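Local structure of beta-galacturonidase (Eisenbergiella tayi, 6NCW) at residues K432-V437 against G523-T528; N428-W433 against Y508-C513; G469-Y474 against V480-E485; N130-Y135 against V311-D316. The protein is a family 2 glycoside hydrolase that acts as a beta-galacturonidase, probably releasing galacturonic acid from the end of beta-linked glycosides. All coordinates share one frame; numbering follows the deposited sequence.

Interaction 1 of 4, residues K432-V437 against G523-T528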
# COMPACT_ATOMS: atom_id res chain seq x y z
N LYS A 432 5.96 26.09 4.44
CA LYS A 432 5.11 25.27 3.58
C LYS A 432 4.93 23.86 4.16
O LYS A 432 4.23 23.03 3.54
CB LYS A 432 5.61 25.20 2.13
CG LYS A 432 5.39 26.53 1.41
CD LYS A 432 3.98 27.06 1.74
CE LYS A 432 3.57 28.24 0.87
NZ LYS A 432 3.39 27.82 -0.56
N TRP A 433 5.48 23.57 5.33
CA TRP A 433 5.08 22.36 6.05
C TRP A 433 4.48 22.72 7.41
O TRP A 433 3.28 22.59 7.58
CB TRP A 433 6.23 21.36 6.16
CG TRP A 433 5.75 20.07 6.77
CD1 TRP A 433 6.03 19.60 8.02
CD2 TRP A 433 4.84 19.12 6.19
NE1 TRP A 433 5.38 18.41 8.25
CE2 TRP A 433 4.64 18.09 7.14
CE3 TRP A 433 4.19 19.04 4.95
CZ2 TRP A 433 3.81 16.99 6.89
CZ3 TRP A 433 3.35 17.93 4.71
CH2 TRP A 433 3.19 16.93 5.67
N TYR A 434 5.28 23.19 8.36
CA TYR A 434 4.78 23.60 9.67
C TYR A 434 4.26 25.03 9.71
O TYR A 434 3.63 25.40 10.70
CB TYR A 434 5.89 23.44 10.72
CG TYR A 434 6.25 22.01 11.04
CD1 TYR A 434 5.26 21.07 11.34
CD2 TYR A 434 7.58 21.59 11.06
CE1 TYR A 434 5.60 19.74 11.64
CE2 TYR A 434 7.93 20.28 11.35
CZ TYR A 434 6.92 19.35 11.64
OH TYR A 434 7.25 18.05 11.95
N HIS A 435 4.52 25.86 8.69
CA HIS A 435 4.07 27.26 8.63
C HIS A 435 3.61 27.54 7.21
O HIS A 435 4.37 27.32 6.27
CB HIS A 435 5.19 28.25 8.98
CG HIS A 435 5.93 27.93 10.23
ND1 HIS A 435 5.37 28.08 11.49
CD2 HIS A 435 7.18 27.45 10.43
CE1 HIS A 435 6.24 27.71 12.41
NE2 HIS A 435 7.35 27.32 11.80
N ASP A 436 2.39 28.05 7.05
CA ASP A 436 1.93 28.38 5.70
C ASP A 436 2.27 29.83 5.40
O ASP A 436 1.49 30.75 5.66
CB ASP A 436 0.45 28.07 5.54
CG ASP A 436 0.19 26.58 5.32
OD1 ASP A 436 0.94 25.97 4.51
OD2 ASP A 436 -0.71 26.03 5.99
N VAL A 437 3.47 30.02 4.87
CA VAL A 437 4.09 31.28 4.49
C VAL A 437 4.92 30.94 3.26
O VAL A 437 5.57 29.88 3.25
CB VAL A 437 5.00 31.84 5.61
CG1 VAL A 437 5.68 33.12 5.15
CG2 VAL A 437 4.22 32.09 6.90
N GLY A 523 1.92 11.06 18.09
CA GLY A 523 0.81 11.95 17.78
C GLY A 523 1.06 12.83 16.56
O GLY A 523 0.13 13.13 15.80
N SER A 524 2.31 13.24 16.36
CA SER A 524 2.68 14.07 15.23
C SER A 524 3.53 13.32 14.22
O SER A 524 4.12 13.95 13.34
CB SER A 524 3.44 15.30 15.70
OG SER A 524 4.64 14.90 16.35
N ARG A 525 3.61 11.99 14.33
CA ARG A 525 4.52 11.19 13.51
C ARG A 525 3.77 9.97 12.98
O ARG A 525 3.83 8.89 13.58
CB ARG A 525 5.76 10.77 14.30
CG ARG A 525 6.70 11.90 14.67
CD ARG A 525 7.37 12.44 13.43
NE ARG A 525 8.29 13.54 13.71
CZ ARG A 525 7.97 14.83 13.63
NH1 ARG A 525 6.73 15.18 13.29
NH2 ARG A 525 8.88 15.78 13.88
N PRO A 526 3.07 10.12 11.85
CA PRO A 526 2.37 8.97 11.26
C PRO A 526 3.26 7.74 11.20
O PRO A 526 4.45 7.82 10.89
CB PRO A 526 2.00 9.46 9.85
CG PRO A 526 1.91 10.96 9.98
CD PRO A 526 2.94 11.34 11.05
N ARG A 527 2.67 6.58 11.53
CA ARG A 527 3.34 5.29 11.55
C ARG A 527 4.45 5.20 12.60
O ARG A 527 5.29 4.29 12.52
CB ARG A 527 3.94 4.94 10.17
CG ARG A 527 3.04 5.27 8.95
CD ARG A 527 3.70 4.73 7.68
NE ARG A 527 4.89 5.51 7.38
CZ ARG A 527 6.00 5.01 6.86
NH1 ARG A 527 6.08 3.72 6.56
NH2 ARG A 527 7.04 5.81 6.63
N THR A 528 4.48 6.11 13.58
CA THR A 528 5.61 6.25 14.51
C THR A 528 6.91 6.29 13.71
O THR A 528 7.89 5.56 13.97
CB THR A 528 5.60 5.15 15.58
OG1 THR A 528 4.34 5.15 16.26
CG2 THR A 528 6.68 5.37 16.65
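The phenol oxygen of Y434 is gripped by three nitrogens, two of them from R525. The guanidinium reaches it with both terminal amino groups, NH1 at 3.2 Å and NH2 at 3.4 Å from Y434 OH, but both N-H directions are bent and the bonds are weak. The third nitrogen, K532 NZ, makes the stronger hydrogen bond to this oxygen. R525 NH1 sits beside the rim of the tyrosine ring, near its plane, and the ring and guanidinium planes are only 23° apart, although the side chains themselves run almost at right angles. The arginine bends early, at chi2 (-68°), and then extends, which carries its head across to the hydroxyl. Its head is tied down from other sides: R525 NH1 also donates to S524 O at 2.9 Å, approaching from above the carbonyl plane, while NE forms a salt bridge with D131. Y434 is steadied by the residue before it, since W433 CD1 lies 3.5 Å above the middle of the phenol ring. Both segments are loops of the TIM-barrel domain, and around T528 and P526 the second one abuts a neighbouring subunit. Y434, R525, K532 and D131 all bind galacturonate, and K532 belongs with N530 to the N-x-K sequence known from beta-glucuronidases for carboxylate recognition. Two positively charged groups converging on one hydroxyl would probably polarise it, and the cluster is consistent with a subsite that receives the uronic acid carboxylate.

Interaction 2 of 4, residues N428-W433 against Y508-C513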
# COMPACT_ATOMS: atom_id res chain seq x y z
N ASN A 428 17.30 25.62 10.89
CA ASN A 428 16.29 24.66 10.46
C ASN A 428 14.97 25.40 10.27
O ASN A 428 14.47 26.03 11.22
CB ASN A 428 16.12 23.55 11.50
CG ASN A 428 17.42 22.84 11.80
OD1 ASN A 428 18.37 22.90 11.01
ND2 ASN A 428 17.48 22.15 12.94
N ILE A 429 14.41 25.35 9.07
CA ILE A 429 13.15 26.05 8.79
C ILE A 429 12.24 25.12 8.01
O ILE A 429 12.70 24.35 7.15
CB ILE A 429 13.35 27.37 8.01
CG1 ILE A 429 13.89 27.11 6.61
CG2 ILE A 429 14.22 28.35 8.79
CD1 ILE A 429 13.96 28.37 5.72
N TYR A 430 10.93 25.20 8.29
CA TYR A 430 9.95 24.39 7.56
C TYR A 430 8.76 25.19 7.01
O TYR A 430 7.60 24.81 7.21
CB TYR A 430 9.45 23.28 8.48
CG TYR A 430 10.52 22.25 8.81
CD1 TYR A 430 11.35 22.42 9.90
CD2 TYR A 430 10.67 21.11 8.03
CE1 TYR A 430 12.30 21.46 10.22
CE2 TYR A 430 11.61 20.15 8.34
CZ TYR A 430 12.42 20.33 9.43
OH TYR A 430 13.37 19.37 9.74
N PRO A 431 9.00 26.28 6.28
CA PRO A 431 7.88 26.96 5.61
C PRO A 431 7.29 26.04 4.55
O PRO A 431 8.02 25.30 3.88
CB PRO A 431 8.52 28.20 4.98
CG PRO A 431 9.98 27.74 4.74
CD PRO A 431 10.29 26.94 5.98
N LYS A 432 5.96 26.09 4.44
CA LYS A 432 5.11 25.27 3.58
C LYS A 432 4.93 23.86 4.16
O LYS A 432 4.23 23.03 3.54
CB LYS A 432 5.61 25.20 2.13
CG LYS A 432 5.39 26.53 1.41
CD LYS A 432 3.98 27.06 1.74
CE LYS A 432 3.57 28.24 0.87
NZ LYS A 432 3.39 27.82 -0.56
N TRP A 433 5.48 23.57 5.33
CA TRP A 433 5.08 22.36 6.05
C TRP A 433 4.48 22.72 7.41
O TRP A 433 3.28 22.59 7.58
CB TRP A 433 6.23 21.36 6.16
CG TRP A 433 5.75 20.07 6.77
CD1 TRP A 433 6.03 19.60 8.02
CD2 TRP A 433 4.84 19.12 6.19
NE1 TRP A 433 5.38 18.41 8.25
CE2 TRP A 433 4.64 18.09 7.14
CE3 TRP A 433 4.19 19.04 4.95
CZ2 TRP A 433 3.81 16.99 6.89
CZ3 TRP A 433 3.35 17.93 4.71
CH2 TRP A 433 3.19 16.93 5.67
N TYR A 508 20.71 21.56 3.54
CA TYR A 508 20.53 20.13 3.76
C TYR A 508 19.04 19.85 3.84
O TYR A 508 18.35 20.36 4.73
CB TYR A 508 21.21 19.61 5.04
CG TYR A 508 22.70 19.66 5.00
CD1 TYR A 508 23.39 20.72 5.58
CD2 TYR A 508 23.43 18.65 4.38
CE1 TYR A 508 24.78 20.78 5.54
CE2 TYR A 508 24.82 18.70 4.34
CZ TYR A 508 25.49 19.78 4.91
OH TYR A 508 26.86 19.84 4.88
N ILE A 509 18.56 19.04 2.90
CA ILE A 509 17.18 18.58 2.95
C ILE A 509 16.96 17.71 4.19
O ILE A 509 17.76 16.80 4.49
CB ILE A 509 16.83 17.82 1.66
CG1 ILE A 509 16.76 18.82 0.49
CG2 ILE A 509 15.49 17.12 1.80
CD1 ILE A 509 16.85 18.21 -0.86
N TRP A 510 15.88 17.97 4.90
CA TRP A 510 15.38 17.05 5.91
C TRP A 510 14.28 16.24 5.24
O TRP A 510 13.21 16.78 4.96
CB TRP A 510 14.83 17.78 7.15
CG TRP A 510 14.35 16.76 8.13
CD1 TRP A 510 13.13 16.14 8.14
CD2 TRP A 510 15.13 16.14 9.18
NE1 TRP A 510 13.09 15.20 9.15
CE2 TRP A 510 14.30 15.18 9.80
CE3 TRP A 510 16.44 16.32 9.66
CZ2 TRP A 510 14.73 14.41 10.89
CZ3 TRP A 510 16.87 15.55 10.74
CH2 TRP A 510 16.01 14.60 11.34
N GLN A 511 14.53 14.94 4.98
CA GLN A 511 15.77 14.24 5.24
C GLN A 511 15.88 13.16 4.17
O GLN A 511 15.03 13.05 3.31
CB GLN A 511 15.80 13.63 6.66
CG GLN A 511 14.74 12.56 6.92
CD GLN A 511 14.92 11.83 8.25
OE1 GLN A 511 16.06 11.52 8.67
NE2 GLN A 511 13.79 11.57 8.94
N PHE A 512 16.95 12.36 4.21
CA PHE A 512 17.16 11.36 3.17
C PHE A 512 16.06 10.30 3.16
O PHE A 512 15.41 10.06 2.14
CB PHE A 512 18.54 10.70 3.36
CG PHE A 512 18.73 9.49 2.50
CD1 PHE A 512 18.94 8.24 3.07
CD2 PHE A 512 18.67 9.58 1.12
CE1 PHE A 512 19.12 7.12 2.27
CE2 PHE A 512 18.82 8.47 0.31
CZ PHE A 512 19.06 7.23 0.89
N CYS A 513 15.86 9.61 4.29
CA CYS A 513 14.94 8.48 4.32
C CYS A 513 14.02 8.61 5.52
O CYS A 513 14.29 9.36 6.46
CB CYS A 513 15.68 7.14 4.37
SG CYS A 513 16.69 6.95 5.85
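Y430 lays its hydroxyl over one face of the W510 indole, toward the rim at the five-membered ring, where Y430 OH stands 3.2 Å from W510 CG and 3.4 Å from W510 CB. The two rings form an offset edge-to-face pair: the tyrosine presents its edge to the indole, the planes are inclined at 75°, and the centroid of the phenol ring is 6.0 Å from that of the pyrrole ring. Carbon contact adds a little, Y430 CE2 lying 4.2 Å from W510 CB. The other face of the indole is taken by the next residue, Q511, whose CB is 3.6 Å above the plane, so W510 is held between the tyrosine hydroxyl and its own chain. With CG anti to the backbone N (chi1 -180°), the indole of W510 lies across the end of Y430 and turns a face to the hydroxyl. Y430 comes just after strand 425-428 and W510 belongs to the region of strand 504-509, two of the parallel strands of the TIM barrel, with strand 461-466 lying between them. The peptide bond between W510 and Q511 is cis, a non-proline cis bond after the last barrel strand of the kind known in related clan A glycosidases. The intervening strand brings E465, a galacturonate-binding residue, whose OE2 is hydrogen-bonded to Y430 OH. W510 NE1 is engaged in turn by OD1 of N530, another residue of the sugar site. Just after the tyrosine the chain turns back, W433 N bonding to Y430 O at 3.1 Å, and the W433 ring then meets F522 of a neighbouring subunit edge-to-face.

Interaction 3 of 4, residues G469-Y474 against V480-E485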
# COMPACT_ATOMS: atom_id res chain seq x y z
N GLY A 469 6.70 16.34 4.93
CA GLY A 469 6.29 14.96 5.10
C GLY A 469 5.60 14.42 3.86
O GLY A 469 5.03 15.15 3.05
N ALA A 470 5.66 13.09 3.72
CA ALA A 470 4.87 12.37 2.74
C ALA A 470 4.86 10.90 3.14
O ALA A 470 5.93 10.32 3.35
CB ALA A 470 5.44 12.52 1.33
N ILE A 471 3.68 10.31 3.24
CA ILE A 471 3.58 8.88 3.48
C ILE A 471 3.65 8.19 2.12
O ILE A 471 2.77 8.42 1.28
CB ILE A 471 2.28 8.51 4.22
CG1 ILE A 471 2.23 9.22 5.59
CG2 ILE A 471 2.19 7.00 4.38
CD1 ILE A 471 0.80 9.29 6.20
N TYR A 472 4.69 7.38 1.91
CA TYR A 472 4.90 6.71 0.63
C TYR A 472 3.67 5.91 0.27
O TYR A 472 3.19 5.09 1.06
CB TYR A 472 6.13 5.79 0.67
CG TYR A 472 6.37 5.00 -0.61
CD1 TYR A 472 6.02 3.65 -0.71
CD2 TYR A 472 6.92 5.61 -1.73
CE1 TYR A 472 6.23 2.94 -1.88
CE2 TYR A 472 7.13 4.90 -2.91
CZ TYR A 472 6.78 3.56 -2.98
OH TYR A 472 7.00 2.85 -4.15
N GLY A 473 3.15 6.15 -0.94
CA GLY A 473 1.98 5.48 -1.41
C GLY A 473 0.68 6.25 -1.22
O GLY A 473 -0.31 5.93 -1.88
N TYR A 474 0.64 7.24 -0.33
CA TYR A 474 -0.56 8.05 -0.19
C TYR A 474 -0.53 9.17 -1.23
O TYR A 474 0.30 10.08 -1.15
CB TYR A 474 -0.70 8.64 1.21
CG TYR A 474 -2.07 9.28 1.34
CD1 TYR A 474 -3.20 8.50 1.18
CD2 TYR A 474 -2.23 10.65 1.58
CE1 TYR A 474 -4.45 9.04 1.26
CE2 TYR A 474 -3.49 11.21 1.66
CZ TYR A 474 -4.60 10.39 1.51
OH TYR A 474 -5.87 10.89 1.58
N VAL A 480 -3.43 16.97 -0.61
CA VAL A 480 -3.42 17.29 0.82
C VAL A 480 -2.02 17.01 1.42
O VAL A 480 -1.22 16.23 0.90
CB VAL A 480 -4.50 16.49 1.56
CG1 VAL A 480 -5.85 16.66 0.88
CG2 VAL A 480 -4.12 15.01 1.62
N LYS A 481 -1.73 17.68 2.54
CA LYS A 481 -0.52 17.36 3.28
C LYS A 481 -0.52 15.89 3.67
O LYS A 481 -1.57 15.30 3.96
CB LYS A 481 -0.37 18.26 4.51
CG LYS A 481 0.09 19.67 4.15
CD LYS A 481 0.17 20.64 5.34
CE LYS A 481 0.63 22.02 4.84
NZ LYS A 481 0.74 23.01 5.93
N TRP A 482 0.68 15.30 3.64
CA TRP A 482 1.05 13.89 3.78
C TRP A 482 0.99 13.14 2.45
O TRP A 482 1.52 12.03 2.37
CB TRP A 482 0.23 13.13 4.84
CG TRP A 482 0.38 13.72 6.25
CD1 TRP A 482 -0.58 14.37 6.99
CD2 TRP A 482 1.56 13.70 7.08
NE1 TRP A 482 -0.07 14.76 8.22
CE2 TRP A 482 1.24 14.35 8.30
CE3 TRP A 482 2.86 13.20 6.91
CZ2 TRP A 482 2.17 14.51 9.33
CZ3 TRP A 482 3.78 13.35 7.94
CH2 TRP A 482 3.44 14.01 9.12
N SER A 483 0.35 13.69 1.40
CA SER A 483 0.42 13.07 0.09
C SER A 483 1.77 13.34 -0.57
O SER A 483 2.42 14.35 -0.32
CB SER A 483 -0.70 13.57 -0.84
OG SER A 483 -0.50 14.92 -1.25
N GLU A 484 2.17 12.41 -1.44
CA GLU A 484 3.41 12.58 -2.19
C GLU A 484 3.34 13.78 -3.13
O GLU A 484 4.37 14.43 -3.37
CB GLU A 484 3.72 11.30 -2.97
CG GLU A 484 4.14 10.12 -2.10
CD GLU A 484 4.65 8.94 -2.91
OE1 GLU A 484 5.70 9.10 -3.58
OE2 GLU A 484 4.00 7.85 -2.88
N GLU A 485 2.17 14.06 -3.70
CA GLU A 485 2.04 15.23 -4.57
C GLU A 485 2.32 16.51 -3.81
O GLU A 485 3.05 17.38 -4.29
CB GLU A 485 0.65 15.30 -5.18
CG GLU A 485 0.38 14.18 -6.14
CD GLU A 485 -0.40 13.04 -5.49
OE1 GLU A 485 -0.48 12.99 -4.23
OE2 GLU A 485 -0.94 12.20 -6.24
O HOH W 1 2.79 16.08 1.92
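G473 N donates to E484 OE2 at 2.7 Å in a nearly straight bond (163°), coming from above the carboxylate plane. The glutamate gets there with a chain extended beyond CG, running past Y472 and the carbonyl of I471. Two backbone bonds also cross the contact: E484 N to Y474 O at 3.0 Å, almost in line with the carbonyl, and I471 N to W482 O at 2.9 Å. A water bridges the two segments, accepting from W482 N and donating to G469 O and S483 O. E484 also holds L543 N through OE1, and R475 of a third subunit forms a salt bridge to OE2. Outside this polar core, I471 CD1 rests 4.1 Å from W482 CB, and Y474 CE2 meets V480 CG2 at 3.9 Å, with the valine methyl at the edge of the ring. G469 lies close against the indole of W482, with no side chain to intrude. Each segment is bent by a type II turn of its own, I471 to Y474 and V480 to S483. S483, N-cap of helix 484-500, bonds through OG to Y486 N; the whole contact therefore fastens the loop leaving barrel strand 461-466 to the beginning of the following helix.

Interaction 4 of 4, residues N130-Y135 against V311-D316. With GOL (glycerol), chain G.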
# COMPACT_ATOMS: atom_id res chain seq x y z
N ASN A 130 12.59 10.83 21.86
CA ASN A 130 12.99 11.83 20.88
C ASN A 130 12.46 11.43 19.51
O ASN A 130 11.89 10.35 19.32
CB ASN A 130 14.51 12.00 20.88
CG ASN A 130 14.93 13.46 20.70
OD1 ASN A 130 14.23 14.28 20.06
ND2 ASN A 130 16.08 13.80 21.28
N ASP A 131 12.69 12.32 18.53
CA ASP A 131 12.28 12.16 17.14
C ASP A 131 13.25 11.28 16.33
O ASP A 131 13.54 11.54 15.16
CB ASP A 131 12.13 13.54 16.50
CG ASP A 131 11.35 13.52 15.17
OD1 ASP A 131 11.61 14.35 14.29
OD2 ASP A 131 10.48 12.66 14.98
N TYR A 132 13.75 10.22 16.97
CA TYR A 132 14.54 9.16 16.37
C TYR A 132 14.71 8.10 17.46
O TYR A 132 14.50 8.37 18.64
CB TYR A 132 15.92 9.65 15.87
CG TYR A 132 16.83 10.21 16.97
CD1 TYR A 132 16.65 11.51 17.45
CD2 TYR A 132 17.86 9.43 17.53
CE1 TYR A 132 17.46 12.03 18.44
CE2 TYR A 132 18.68 9.95 18.53
CZ TYR A 132 18.46 11.25 18.98
OH TYR A 132 19.23 11.79 19.97
N GLN A 133 15.09 6.90 17.05
CA GLN A 133 15.07 5.75 17.95
C GLN A 133 16.42 5.60 18.65
O GLN A 133 17.48 5.78 18.03
CB GLN A 133 14.73 4.47 17.17
CG GLN A 133 14.75 3.17 18.02
CD GLN A 133 13.68 3.16 19.11
OE1 GLN A 133 13.82 3.81 20.15
NE2 GLN A 133 12.62 2.42 18.88
N SER A 134 16.38 5.29 19.96
CA SER A 134 17.58 4.88 20.72
C SER A 134 17.57 3.37 20.78
O SER A 134 16.85 2.79 21.60
CB SER A 134 17.59 5.47 22.13
OG SER A 134 17.86 6.86 22.09
N TYR A 135 18.38 2.72 19.94
CA TYR A 135 18.37 1.27 19.84
C TYR A 135 19.14 0.65 21.01
O TYR A 135 19.74 1.35 21.83
CB TYR A 135 18.94 0.81 18.49
CG TYR A 135 18.06 1.17 17.29
CD1 TYR A 135 18.25 2.35 16.56
CD2 TYR A 135 17.01 0.34 16.90
CE1 TYR A 135 17.41 2.67 15.46
CE2 TYR A 135 16.19 0.63 15.82
CZ TYR A 135 16.38 1.80 15.11
OH TYR A 135 15.54 2.07 14.05
N VAL A 311 22.70 13.86 11.16
CA VAL A 311 21.67 14.07 12.19
C VAL A 311 21.48 12.80 13.02
O VAL A 311 21.34 11.71 12.47
CB VAL A 311 20.34 14.50 11.55
CG1 VAL A 311 20.50 15.87 10.89
CG2 VAL A 311 19.85 13.43 10.51
N HIS A 312 21.50 12.93 14.36
CA HIS A 312 22.05 14.06 15.14
C HIS A 312 23.10 13.49 16.09
O HIS A 312 22.96 13.55 17.32
CB HIS A 312 20.97 14.78 15.95
CG HIS A 312 19.90 15.41 15.11
ND1 HIS A 312 20.14 16.51 14.31
CD2 HIS A 312 18.59 15.11 14.94
CE1 HIS A 312 19.02 16.86 13.70
NE2 HIS A 312 18.07 16.03 14.07
N TYR A 313 24.15 12.90 15.53
CA TYR A 313 25.16 12.22 16.34
C TYR A 313 26.31 11.84 15.43
O TYR A 313 26.16 11.83 14.21
CB TYR A 313 24.58 10.97 17.03
CG TYR A 313 23.59 10.27 16.16
CD1 TYR A 313 24.00 9.61 15.01
CD2 TYR A 313 22.22 10.30 16.45
CE1 TYR A 313 23.10 9.00 14.18
CE2 TYR A 313 21.31 9.68 15.63
CZ TYR A 313 21.75 9.03 14.49
OH TYR A 313 20.86 8.41 13.64
N PRO A 314 27.47 11.53 16.00
CA PRO A 314 28.59 11.10 15.17
C PRO A 314 28.27 9.78 14.49
O PRO A 314 27.50 8.96 15.01
CB PRO A 314 29.76 10.96 16.17
CG PRO A 314 29.37 11.90 17.31
CD PRO A 314 27.86 11.74 17.41
N ASN A 315 28.84 9.59 13.30
CA ASN A 315 28.59 8.42 12.47
C ASN A 315 29.72 7.41 12.55
O ASN A 315 30.86 7.73 12.91
CB ASN A 315 28.38 8.82 11.00
CG ASN A 315 26.93 9.16 10.69
OD1 ASN A 315 26.16 9.57 11.58
ND2 ASN A 315 26.53 8.98 9.43
N ASP A 316 29.38 6.17 12.19
CA ASP A 316 30.32 5.09 11.90
C ASP A 316 31.49 5.56 11.02
O ASP A 316 31.29 6.12 9.95
CB ASP A 316 29.57 3.96 11.20
CG ASP A 316 30.31 2.64 11.21
OD1 ASP A 316 29.62 1.59 11.17
OD2 ASP A 316 31.58 2.63 11.24
C1 GOL G . 14.91 18.54 14.20
O1 GOL G . 16.20 19.07 14.14
C2 GOL G . 14.89 17.17 13.43
O2 GOL G . 15.32 16.13 14.22
C3 GOL G . 13.41 16.93 13.04
O3 GOL G . 12.68 16.65 14.23
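Y132 and Y313 both set their rings between the backbone N and the carbonyl carbon (chi1 62° and 36°), and this turns them toward each other across the contact. They meet through their CE2 atoms, 3.9 Å apart, and the side chains slide past one another in opposite directions. The Y132 edge atom lies near the plane of the Y313 ring, at its rim; the planes are inclined at 54°, so the pair is oblique. Both hydroxyls are anchored by histidines, Y132 OH by H335 and Y313 OH by H278. Next to this buried pair, D131 and H312 reach a glycerol from two sides. D131 OD1 accepts from glycerol O3 at a short 2.5 Å and is also bonded by N530 ND2, while OD2 pairs with R525. H312 NE2 is 2.8 Å from glycerol O2, which lies at the edge of the imidazole near its plane. The imidazole follows a cis peptide after V311 and is held at ND1 by E333. The 130-135 loop comes from the N-terminal beta-sheet region, between strands 109-117 and 142-147, and reaches over to the loop after TIM-barrel strand 307-309. E465, R337 and N377 also bond to the glycerol. As D131 and H312 are galacturonate-binding residues, the polyol probably mimics hydroxyls of the sugar, gripped by a carboxylate and an imidazole brought from distant parts of the chain.

Interactions 1, 2 and 4 surround one sugar pocket; interaction 3 stands farther off, W482 about 9 Å from a glycerol (nearest side-chain atoms), and like interaction 1 touches a neighbouring subunit. Interaction 1 joins interaction 4 by the salt bridge from R525 NE to D131 OD2, 2.7 Å. Interaction 2 meets interaction 4 where W510 CZ3 packs 3.6 Å from H312 NE2, and E465, bonded to Y430, also holds the glycerol bound by D131 and H312. Interactions 1 and 2 share K432 and W433; W433 O lies 3.1 Å from K481 NZ of interaction 3, a probable hydrogen bond, and P526 CD of interaction 1 packs 3.3 Å from W482 CH2 of interaction 3. Interactions 3 and 4 do not touch.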